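Interleukin 22 (PDB 4O6K) probably signals as a cytokine of the IL-10 family, acting through a cell-surface receptor in immune and barrier defence. Local coordinates at residues L16-D21 with Y73-N78; T31-Y36 with N124-E129. All blocks are in the same frame, centred on the assembly; numbering follows the deposited sequence.

Contact 1: L16-D21 with Y73-N78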
loop_
_atom_site.group_PDB
_atom_site.type_symbol
_atom_site.label_atom_id
_atom_site.label_comp_id
_atom_site.label_asym_id
_atom_site.label_seq_id
_atom_site.Cartn_x
_atom_site.Cartn_y
_atom_site.Cartn_z
ATOM N N LEU A 16 0.201 11.115 -0.695
ATOM C CA LEU A 16 1.089 9.987 -0.437
ATOM C C LEU A 16 2.548 10.422 -0.375
ATOM O O LEU A 16 3.318 9.927 0.448
ATOM C CB LEU A 16 0.902 8.911 -1.505
ATOM C CG LEU A 16 -0.446 8.194 -1.430
ATOM C CD1 LEU A 16 -0.648 7.316 -2.640
ATOM C CD2 LEU A 16 -0.533 7.374 -0.155
ATOM N N ALA A 17 2.922 11.344 -1.256
ATOM C CA ALA A 17 4.261 11.921 -1.241
ATOM C C ALA A 17 4.487 12.696 0.052
ATOM O O ALA A 17 5.569 12.647 0.637
ATOM C CB ALA A 17 4.469 12.821 -2.446
ATOM N N ALA A 18 3.489 13.461 0.437
ATOM C CA ALA A 18 3.492 14.174 1.692
ATOM C C ALA A 18 3.709 13.180 2.853
ATOM O O ALA A 18 4.540 13.391 3.664
ATOM C CB ALA A 18 2.223 14.998 1.854
ATOM N N MET A 19 2.967 12.093 2.866
ATOM C CA MET A 19 3.115 11.105 3.897
ATOM C C MET A 19 4.530 10.569 3.965
ATOM O O MET A 19 5.063 10.483 5.005
ATOM C CB MET A 19 2.162 9.930 3.740
ATOM C CG MET A 19 0.781 10.125 4.258
ATOM S SD MET A 19 0.040 8.517 4.313
ATOM C CE MET A 19 0.018 8.322 6.016
ATOM N N THR A 20 5.093 10.234 2.829
ATOM C CA THR A 20 6.434 9.728 2.700
ATOM C C THR A 20 7.486 10.666 3.242
ATOM O O THR A 20 8.296 10.271 4.002
ATOM C CB THR A 20 6.763 9.333 1.240
ATOM O OG1 THR A 20 5.905 8.282 0.834
ATOM C CG2 THR A 20 8.138 8.874 1.121
ATOM N N ASP A 21 7.391 11.921 2.872
ATOM C CA ASP A 21 8.331 12.951 3.302
ATOM C C ASP A 21 8.330 13.091 4.822
ATOM O O ASP A 21 9.383 13.245 5.441
ATOM C CB ASP A 21 7.996 14.295 2.653
ATOM C CG ASP A 21 9.097 15.320 2.838
ATOM O OD1 ASP A 21 10.277 14.918 2.903
ATOM O OD2 ASP A 21 8.783 16.526 2.927
ATOM N N TYR A 73 0.164 12.888 10.759
ATOM C CA TYR A 73 -0.214 12.752 9.361
ATOM C C TYR A 73 -1.636 13.253 9.173
ATOM O O TYR A 73 -2.575 12.463 9.172
ATOM C CB TYR A 73 -0.118 11.294 8.902
ATOM C CG TYR A 73 1.233 10.641 9.101
ATOM C CD1 TYR A 73 2.286 10.877 8.225
ATOM C CD2 TYR A 73 1.445 9.766 10.159
ATOM C CE1 TYR A 73 3.516 10.269 8.409
ATOM C CE2 TYR A 73 2.667 9.156 10.350
ATOM C CZ TYR A 73 3.700 9.410 9.474
ATOM O OH TYR A 73 4.918 8.800 9.665
ATOM N N PRO A 74 -1.801 14.576 9.022
ATOM C CA PRO A 74 -3.136 15.164 8.872
ATOM C C PRO A 74 -3.908 14.594 7.684
ATOM O O PRO A 74 -5.137 14.652 7.668
ATOM C CB PRO A 74 -2.838 16.652 8.656
ATOM C CG PRO A 74 -1.520 16.867 9.317
ATOM C CD PRO A 74 -0.748 15.605 9.056
ATOM N N MET A 75 -3.191 14.050 6.706
ATOM C CA MET A 75 -3.815 13.522 5.499
ATOM C C MET A 75 -4.159 12.031 5.573
ATOM O O MET A 75 -4.856 11.518 4.698
ATOM C CB MET A 75 -2.905 13.767 4.294
ATOM C CG MET A 75 -1.639 12.930 4.304
ATOM S SD MET A 75 -0.477 13.374 5.612
ATOM C CE MET A 75 0.096 14.967 5.027
ATOM N N ILE A 76 -3.678 11.339 6.606
ATOM C CA ILE A 76 -3.772 9.876 6.656
ATOM C C ILE A 76 -5.218 9.369 6.633
ATOM O O ILE A 76 -5.494 8.293 6.102
ATOM C CB ILE A 76 -3.048 9.297 7.905
ATOM C CG1 ILE A 76 -2.835 7.789 7.751
ATOM C CG2 ILE A 76 -3.809 9.602 9.191
ATOM C CD1 ILE A 76 -2.006 7.173 8.856
ATOM N N ARG A 77 -6.134 10.150 7.198
ATOM C CA ARG A 77 -7.545 9.784 7.221
ATOM C C ARG A 77 -8.130 9.791 5.813
ATOM O O ARG A 77 -8.814 8.849 5.412
ATOM C CB ARG A 77 -8.327 10.723 8.142
ATOM C CG ARG A 77 -9.824 10.467 8.171
ATOM C CD ARG A 77 -10.551 11.615 8.852
ATOM N NE ARG A 77 -10.487 12.849 8.073
ATOM C CZ ARG A 77 -11.385 13.213 7.164
ATOM N NH1 ARG A 77 -12.427 12.434 6.907
ATOM N NH2 ARG A 77 -11.239 14.356 6.510
ATOM N N ASN A 78 -7.858 10.856 5.068
ATOM C CA ASN A 78 -8.347 10.971 3.701
ATOM C C ASN A 78 -7.674 9.967 2.774
ATOM O O ASN A 78 -8.310 9.417 1.875
ATOM C CB ASN A 78 -8.129 12.391 3.176
ATOM C CG ASN A 78 -9.022 12.720 1.996
ATOM O OD1 ASN A 78 -10.211 12.989 2.160
ATOM N ND2 ASN A 78 -8.450 12.698 0.797
#

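Contact 2: T31-Y36 with N124-E129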
loop_
_atom_site.group_PDB
_atom_site.type_symbol
_atom_site.label_atom_id
_atom_site.label_comp_id
_atom_site.label_asym_id
_atom_site.label_seq_id
_atom_site.Cartn_x
_atom_site.Cartn_y
_atom_site.Cartn_z
ATOM N N THR A 31 16.648 -0.579 3.544
ATOM C CA THR A 31 15.813 -1.771 3.641
ATOM C C THR A 31 14.338 -1.422 3.461
ATOM O O THR A 31 13.944 -0.266 3.613
ATOM C CB THR A 31 16.008 -2.484 4.989
ATOM O OG1 THR A 31 15.638 -1.603 6.055
ATOM C CG2 THR A 31 17.461 -2.901 5.161
ATOM N N ARG A 32 13.529 -2.424 3.134
ATOM C CA ARG A 32 12.121 -2.189 2.839
ATOM C C ARG A 32 11.198 -3.256 3.425
ATOM O O ARG A 32 11.602 -4.402 3.628
ATOM C CB ARG A 32 11.922 -2.099 1.327
ATOM C CG ARG A 32 12.446 -3.303 0.562
ATOM C CD ARG A 32 12.323 -3.085 -0.935
ATOM N NE ARG A 32 10.931 -3.051 -1.369
ATOM C CZ ARG A 32 10.497 -2.375 -2.427
ATOM N NH1 ARG A 32 11.349 -1.669 -3.159
ATOM N NH2 ARG A 32 9.211 -2.399 -2.751
ATOM N N LEU A 33 9.957 -2.863 3.692
ATOM C CA LEU A 33 8.941 -3.781 4.198
ATOM C C LEU A 33 8.100 -4.351 3.058
ATOM O O LEU A 33 7.757 -5.533 3.062
ATOM C CB LEU A 33 8.050 -3.083 5.226
ATOM C CG LEU A 33 8.771 -2.597 6.485
ATOM C CD1 LEU A 33 7.814 -1.872 7.419
ATOM C CD2 LEU A 33 9.445 -3.761 7.200
ATOM N N LEU A 34 7.762 -3.503 2.089
ATOM C CA LEU A 34 7.063 -3.953 0.889
ATOM C C LEU A 34 7.928 -4.908 0.088
ATOM O O LEU A 34 9.119 -4.655 -0.101
ATOM C CB LEU A 34 6.673 -2.773 -0.005
ATOM C CG LEU A 34 5.409 -1.958 0.252
ATOM C CD1 LEU A 34 5.290 -0.885 -0.816
ATOM C CD2 LEU A 34 4.179 -2.849 0.250
ATOM N N PRO A 35 7.339 -6.018 -0.374
ATOM C CA PRO A 35 8.041 -6.851 -1.351
ATOM C C PRO A 35 8.344 -6.038 -2.603
ATOM O O PRO A 35 7.502 -5.251 -3.035
ATOM C CB PRO A 35 7.044 -7.975 -1.645
ATOM C CG PRO A 35 6.168 -8.028 -0.439
ATOM C CD PRO A 35 6.064 -6.615 0.056
ATOM N N TYR A 36 9.527 -6.222 -3.178
ATOM C CA TYR A 36 9.917 -5.452 -4.349
ATOM C C TYR A 36 9.329 -6.039 -5.625
ATOM O O TYR A 36 9.510 -7.220 -5.921
ATOM C CB TYR A 36 11.442 -5.378 -4.458
ATOM C CG TYR A 36 11.936 -4.809 -5.769
ATOM C CD1 TYR A 36 11.826 -3.452 -6.047
ATOM C CD2 TYR A 36 12.517 -5.629 -6.728
ATOM C CE1 TYR A 36 12.278 -2.931 -7.246
ATOM C CE2 TYR A 36 12.971 -5.117 -7.928
ATOM C CZ TYR A 36 12.849 -3.768 -8.181
ATOM O OH TYR A 36 13.301 -3.254 -9.375
ATOM N N ASN A 124 5.619 3.858 10.835
ATOM C CA ASN A 124 6.185 4.962 10.064
ATOM C C ASN A 124 6.903 4.487 8.805
ATOM O O ASN A 124 6.819 5.123 7.755
ATOM C CB ASN A 124 7.152 5.774 10.929
ATOM C CG ASN A 124 6.436 6.693 11.898
ATOM O OD1 ASN A 124 5.303 7.108 11.656
ATOM N ND2 ASN A 124 7.097 7.017 13.004
ATOM N N LYS A 125 7.608 3.366 8.921
ATOM C CA LYS A 125 8.349 2.808 7.796
ATOM C C LYS A 125 7.411 2.338 6.687
ATOM O O LYS A 125 7.607 2.667 5.518
ATOM C CB LYS A 125 9.236 1.653 8.260
ATOM C CG LYS A 125 10.172 1.127 7.186
ATOM C CD LYS A 125 11.103 0.061 7.737
ATOM C CE LYS A 125 12.159 -0.321 6.716
ATOM N NZ LYS A 125 12.911 0.869 6.234
ATOM N N ALA A 126 6.396 1.566 7.064
ATOM C CA ALA A 126 5.407 1.074 6.110
ATOM C C ALA A 126 4.609 2.223 5.496
ATOM O O ALA A 126 4.291 2.201 4.307
ATOM C CB ALA A 126 4.475 0.079 6.781
ATOM N N ILE A 127 4.284 3.216 6.319
ATOM C CA ILE A 127 3.586 4.415 5.858
ATOM C C ILE A 127 4.365 5.110 4.746
ATOM O O ILE A 127 3.793 5.529 3.737
ATOM C CB ILE A 127 3.346 5.403 7.024
ATOM C CG1 ILE A 127 2.120 4.977 7.834
ATOM C CG2 ILE A 127 3.135 6.815 6.510
ATOM C CD1 ILE A 127 1.988 5.688 9.162
ATOM N N GLY A 128 5.678 5.208 4.925
ATOM C CA GLY A 128 6.545 5.812 3.931
ATOM C C GLY A 128 6.604 5.016 2.641
ATOM O O GLY A 128 6.986 5.540 1.594
ATOM N N GLU A 129 6.228 3.744 2.714
ATOM C CA GLU A 129 6.261 2.869 1.550
ATOM C C GLU A 129 4.924 2.816 0.814
ATOM O O GLU A 129 4.813 2.171 -0.226
ATOM C CB GLU A 129 6.674 1.455 1.971
ATOM C CG GLU A 129 8.063 1.373 2.586
ATOM C CD GLU A 129 8.492 -0.052 2.868
ATOM O OE1 GLU A 129 7.978 -0.972 2.201
ATOM O OE2 GLU A 129 9.345 -0.256 3.757
HETATM O O HOH W 1 11.358 1.355 3.187
#

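Contact 1: L16-D21 with Y73-N78
Met19 of helix 10-24 reaches across to Tyr73, Met75 and Ile76, and its side chain carries most of this apolar contact. The two methionines run past each other in opposite directions, with CG of Met19 3.7 Å from CG of Met75. Met75 bends at both chi2 and chi3, and its methyl CE comes to rest 3.8 Å from CB of Ala18. The Met19 chain turns at its last torsion (chi3 109°), which carries CE to the Ile76 side chain; the two side chains cross there at about a right angle. This is the tightest spot, with Met19 CE 3.4 Å from Ile76 CG1. The same methyl also lies 4.0 Å from Tyr73 CG, while the carbonyl O of Met19 sits near the ring plane, 3.7 Å from the edge atom CE1 of Tyr73. Ile127 of helix 119-128 packs on both Met19 and Tyr73. The type I beta turn from Tyr73 to Ile76 is closed by Ile76 N hydrogen-bonded to Tyr73 O, and it brings Tyr73, Met75 and Ile76 together. A turn leading into helix 76-93 is thus packed against helix 10-24 within the antiparallel helical bundle of an IL-10-family cytokine.

Contact 2: T31-Y36 with N124-E129
Glu129 grips the loop 31-36 by two successive backbone N-H groups. Its OE2 takes the N-H of Leu33, with Leu33 N 2.7 Å from Glu129 OE2. Its OE1 takes the next one, with Leu34 N 2.5 Å from Glu129 OE1, shorter than such a bond usually is, so that the exact length is doubtful. Both bonds are close to straight (164° and 165°), and each oxygen uses its syn lone pair, the one on the side of its fellow. The flat carboxylate is thereby held at both oxygens, and a water adds a third grip, donating to OE2 and to Thr31 O. An alanine in place of Glu129 would probably leave the N-H groups of Leu33 and Leu34 without their acceptors and free the loop to shift. Leu33 directs its CB toward segment 124-129, and its CD1 lies 3.9 Å from Ala126 CB. Its CG rests 3.8 Å from CD of Lys125, whose stem is extended with CG anti to the backbone N (chi1 -173°). A bend at chi4 brings Lys125 NZ to Thr31 O, a 3.0 Å bond in which the amine stands above the carbonyl plane. Phe107 and Tyr111 of helix 102-117 also pack on Leu33. A carboxylate clamping adjacent loop amides thus ties the connection after helix 10-24, the AB loop of IL-10-family cytokines, to the helical bundle.

How the contacts relate
Contact 2 fastens a non-helical loop to a helix, whereas contact 1 packs a turn and the start of helix 76-93 against helix 10-24, and their chemistry differs. Contact 1 is mainly buried and rests on methionine and isoleucine carbon atoms, without a hydrogen bond between its segments; contact 2 is partly buried, nearer the centre of the chain, and relies on a carboxylate, an amine and a bridging water around a small leucine core. They share no segment, yet helix 119-128 joins them: Tyr73 OH is probably hydrogen-bonded to Asn124 OD1 and Thr20 OG1 to Gly128 O, while Met19 CE packs on Ile127 CG2. The segments alternate along the chain, contact 1 joining early to middle and contact 2 early to late.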